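Local coordinates for polyhedrin (Uranotaenia sapphirina cypovirus, PDB 4S1L), which forms the crystalline matrix of viral polyhedra, the occlusion bodies that protect cypovirus particles, and binds ATP, at residues V32-E37 with P99-F104. Numbering follows the deposited sequence.
Sequences VAEYPE and PKKLSF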
loop_
_atom_site.group_PDB
_atom_site.type_symbol
_atom_site.label_atom_id
_atom_site.label_comp_id
_atom_site.label_asym_id
_atom_site.label_seq_id
_atom_site.Cartn_x
_atom_site.Cartn_y
_atom_site.Cartn_z
ATOM N N VAL A 32 -1.871 17.076 -8.883
ATOM C CA VAL A 32 -3.155 17.454 -9.456
ATOM C C VAL A 32 -3.216 17.091 -10.925
ATOM O O VAL A 32 -2.371 17.530 -11.720
ATOM C CB VAL A 32 -3.425 18.966 -9.329
ATOM C CG1 VAL A 32 -4.835 19.314 -9.882
ATOM C CG2 VAL A 32 -3.278 19.425 -7.886
ATOM N N ALA A 33 -4.227 16.292 -11.272
ATOM C CA ALA A 33 -4.546 15.975 -12.664
ATOM C C ALA A 33 -5.724 16.829 -13.095
ATOM O O ALA A 33 -6.738 16.895 -12.404
ATOM C CB ALA A 33 -4.883 14.485 -12.836
ATOM N N GLU A 34 -5.582 17.483 -14.232
ATOM C CA GLU A 34 -6.655 18.273 -14.801
ATOM C C GLU A 34 -7.058 17.626 -16.133
ATOM O O GLU A 34 -6.204 17.181 -16.889
ATOM C CB GLU A 34 -6.218 19.727 -14.981
ATOM C CG GLU A 34 -7.343 20.604 -15.498
ATOM C CD GLU A 34 -7.006 22.086 -15.481
ATOM O OE1 GLU A 34 -7.488 22.791 -16.385
ATOM O OE2 GLU A 34 -6.275 22.535 -14.569
ATOM N N TYR A 35 -8.365 17.548 -16.377
ATOM C CA TYR A 35 -8.929 16.836 -17.516
ATOM C C TYR A 35 -9.558 17.821 -18.514
ATOM O O TYR A 35 -9.725 18.999 -18.205
ATOM C CB TYR A 35 -9.950 15.814 -17.006
ATOM C CG TYR A 35 -9.314 14.833 -16.032
ATOM C CD1 TYR A 35 -8.697 13.666 -16.488
ATOM C CD2 TYR A 35 -9.286 15.098 -14.666
ATOM C CE1 TYR A 35 -8.118 12.773 -15.601
ATOM C CE2 TYR A 35 -8.699 14.229 -13.779
ATOM C CZ TYR A 35 -8.112 13.063 -14.246
ATOM O OH TYR A 35 -7.529 12.201 -13.355
ATOM N N PRO A 36 -9.921 17.342 -19.702
ATOM C CA PRO A 36 -10.360 18.276 -20.748
ATOM C C PRO A 36 -11.549 19.187 -20.378
ATOM O O PRO A 36 -11.505 20.357 -20.775
ATOM C CB PRO A 36 -10.713 17.341 -21.911
ATOM C CG PRO A 36 -9.804 16.169 -21.747
ATOM C CD PRO A 36 -9.664 15.989 -20.245
ATOM N N GLU A 37 -12.543 18.722 -19.621
ATOM C CA GLU A 37 -13.667 19.607 -19.275
ATOM C C GLU A 37 -13.414 20.433 -18.008
ATOM O O GLU A 37 -14.314 21.129 -17.509
ATOM C CB GLU A 37 -14.966 18.796 -19.151
ATOM C CG GLU A 37 -15.463 18.356 -20.528
ATOM C CD GLU A 37 -16.801 17.640 -20.523
ATOM O OE1 GLU A 37 -17.239 17.152 -19.445
ATOM O OE2 GLU A 37 -17.415 17.563 -21.618
ATOM N N PRO A 99 -5.710 12.678 -18.315
ATOM C CA PRO A 99 -5.362 14.059 -17.957
ATOM C C PRO A 99 -4.728 14.803 -19.110
ATOM O O PRO A 99 -3.933 14.202 -19.850
ATOM C CB PRO A 99 -4.341 13.900 -16.819
ATOM C CG PRO A 99 -4.464 12.497 -16.350
ATOM C CD PRO A 99 -5.013 11.680 -17.484
ATOM N N LYS A 100 -5.059 16.083 -19.254
ATOM C CA LYS A 100 -4.360 16.959 -20.184
ATOM C C LYS A 100 -3.050 17.431 -19.598
ATOM O O LYS A 100 -2.078 17.637 -20.311
ATOM C CB LYS A 100 -5.189 18.208 -20.519
ATOM C CG LYS A 100 -6.319 17.984 -21.492
ATOM C CD LYS A 100 -6.932 19.326 -21.907
ATOM C CE LYS A 100 -6.021 20.110 -22.861
ATOM N NZ LYS A 100 -5.727 19.367 -24.140
ATOM N N LYS A 101 -3.063 17.647 -18.285
ATOM C CA LYS A 101 -1.947 18.266 -17.562
ATOM C C LYS A 101 -1.800 17.625 -16.196
ATOM O O LYS A 101 -2.799 17.286 -15.575
ATOM C CB LYS A 101 -2.196 19.775 -17.416
ATOM C CG LYS A 101 -1.194 20.517 -16.567
ATOM C CD LYS A 101 -1.383 22.041 -16.646
ATOM C CE LYS A 101 -2.600 22.525 -15.898
ATOM N NZ LYS A 101 -2.689 24.024 -15.892
ATOM N N LEU A 102 -0.556 17.504 -15.726
ATOM C CA LEU A 102 -0.240 17.086 -14.366
ATOM C C LEU A 102 0.579 18.179 -13.705
ATOM O O LEU A 102 1.523 18.697 -14.312
ATOM C CB LEU A 102 0.567 15.782 -14.363
ATOM C CG LEU A 102 0.007 14.390 -14.092
ATOM C CD1 LEU A 102 -1.452 14.230 -14.332
ATOM C CD2 LEU A 102 0.825 13.397 -14.924
ATOM N N SER A 103 0.199 18.537 -12.485
ATOM C CA SER A 103 0.951 19.469 -11.649
ATOM C C SER A 103 1.430 18.757 -10.399
ATOM O O SER A 103 0.674 18.031 -9.777
ATOM C CB SER A 103 0.091 20.659 -11.244
ATOM O OG SER A 103 -0.470 21.301 -12.362
ATOM N N PHE A 104 2.670 19.011 -10.014
ATOM C CA PHE A 104 3.250 18.397 -8.825
ATOM C C PHE A 104 3.644 19.515 -7.871
ATOM O O PHE A 104 4.526 20.302 -8.198
ATOM C CB PHE A 104 4.479 17.543 -9.174
ATOM C CG PHE A 104 4.189 16.402 -10.108
ATOM C CD1 PHE A 104 4.049 16.627 -11.478
ATOM C CD2 PHE A 104 4.040 15.119 -9.626
ATOM C CE1 PHE A 104 3.759 15.580 -12.355
ATOM C CE2 PHE A 104 3.744 14.057 -10.488
ATOM C CZ PHE A 104 3.609 14.286 -11.859
HETATM O O HOH W 1 -2.775 20.087 -13.160
HETATM O O HOH W 2 -5.255 24.956 -14.518
#
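V32 and S103 exchange two backbone hydrogen bonds, V32 N to S103 O and S103 N to V32 O, both 2.9 Å, the pattern of an antiparallel hydrogen-bonded pair. One step along, E34 N reaches K101 O at 3.1 Å. The return path is irregular: E34 O takes its short bond, 2.8 Å, from K100 N, bent at the hydrogen, and a weak one from K101 N at 3.5 Å. K100 and K101 thus both stand opposite E34.

On the side of V32, E34, K101 and S103, the acid and lysine chains run side by side. Both leave the backbone with CG anti to N (chi1 -177° in E34, 174° in K101), yet OE2 and NZ remain 4.1 Å apart, beyond a salt bridge; a water accepts from NZ and donates to OE2. A second water donates to V32 O and hydrogen-bonds with S103 OG.

The other side is apolar: A33 CB meets L102 CD1 at 3.8 Å and also touches the CG of P99. The Y35 ring lies alongside P99, CE1 being 3.7 Å from that CG. Farther out, L60 O hydrogen-bonds Y35 OH and the W62 ring meets that of Y35, which probably helps to hold the ring's orientation, while L102 packs on I174 of strand 173-179.

The axes of 32-34 and 101-104 run at 161°, so the strands they belong to, 27-34 and 101-107, are antiparallel neighbours inside the larger polyhedrin sheet, flanked by strands 40-47 and 160-166; their pairing ends in a classic beta bulge.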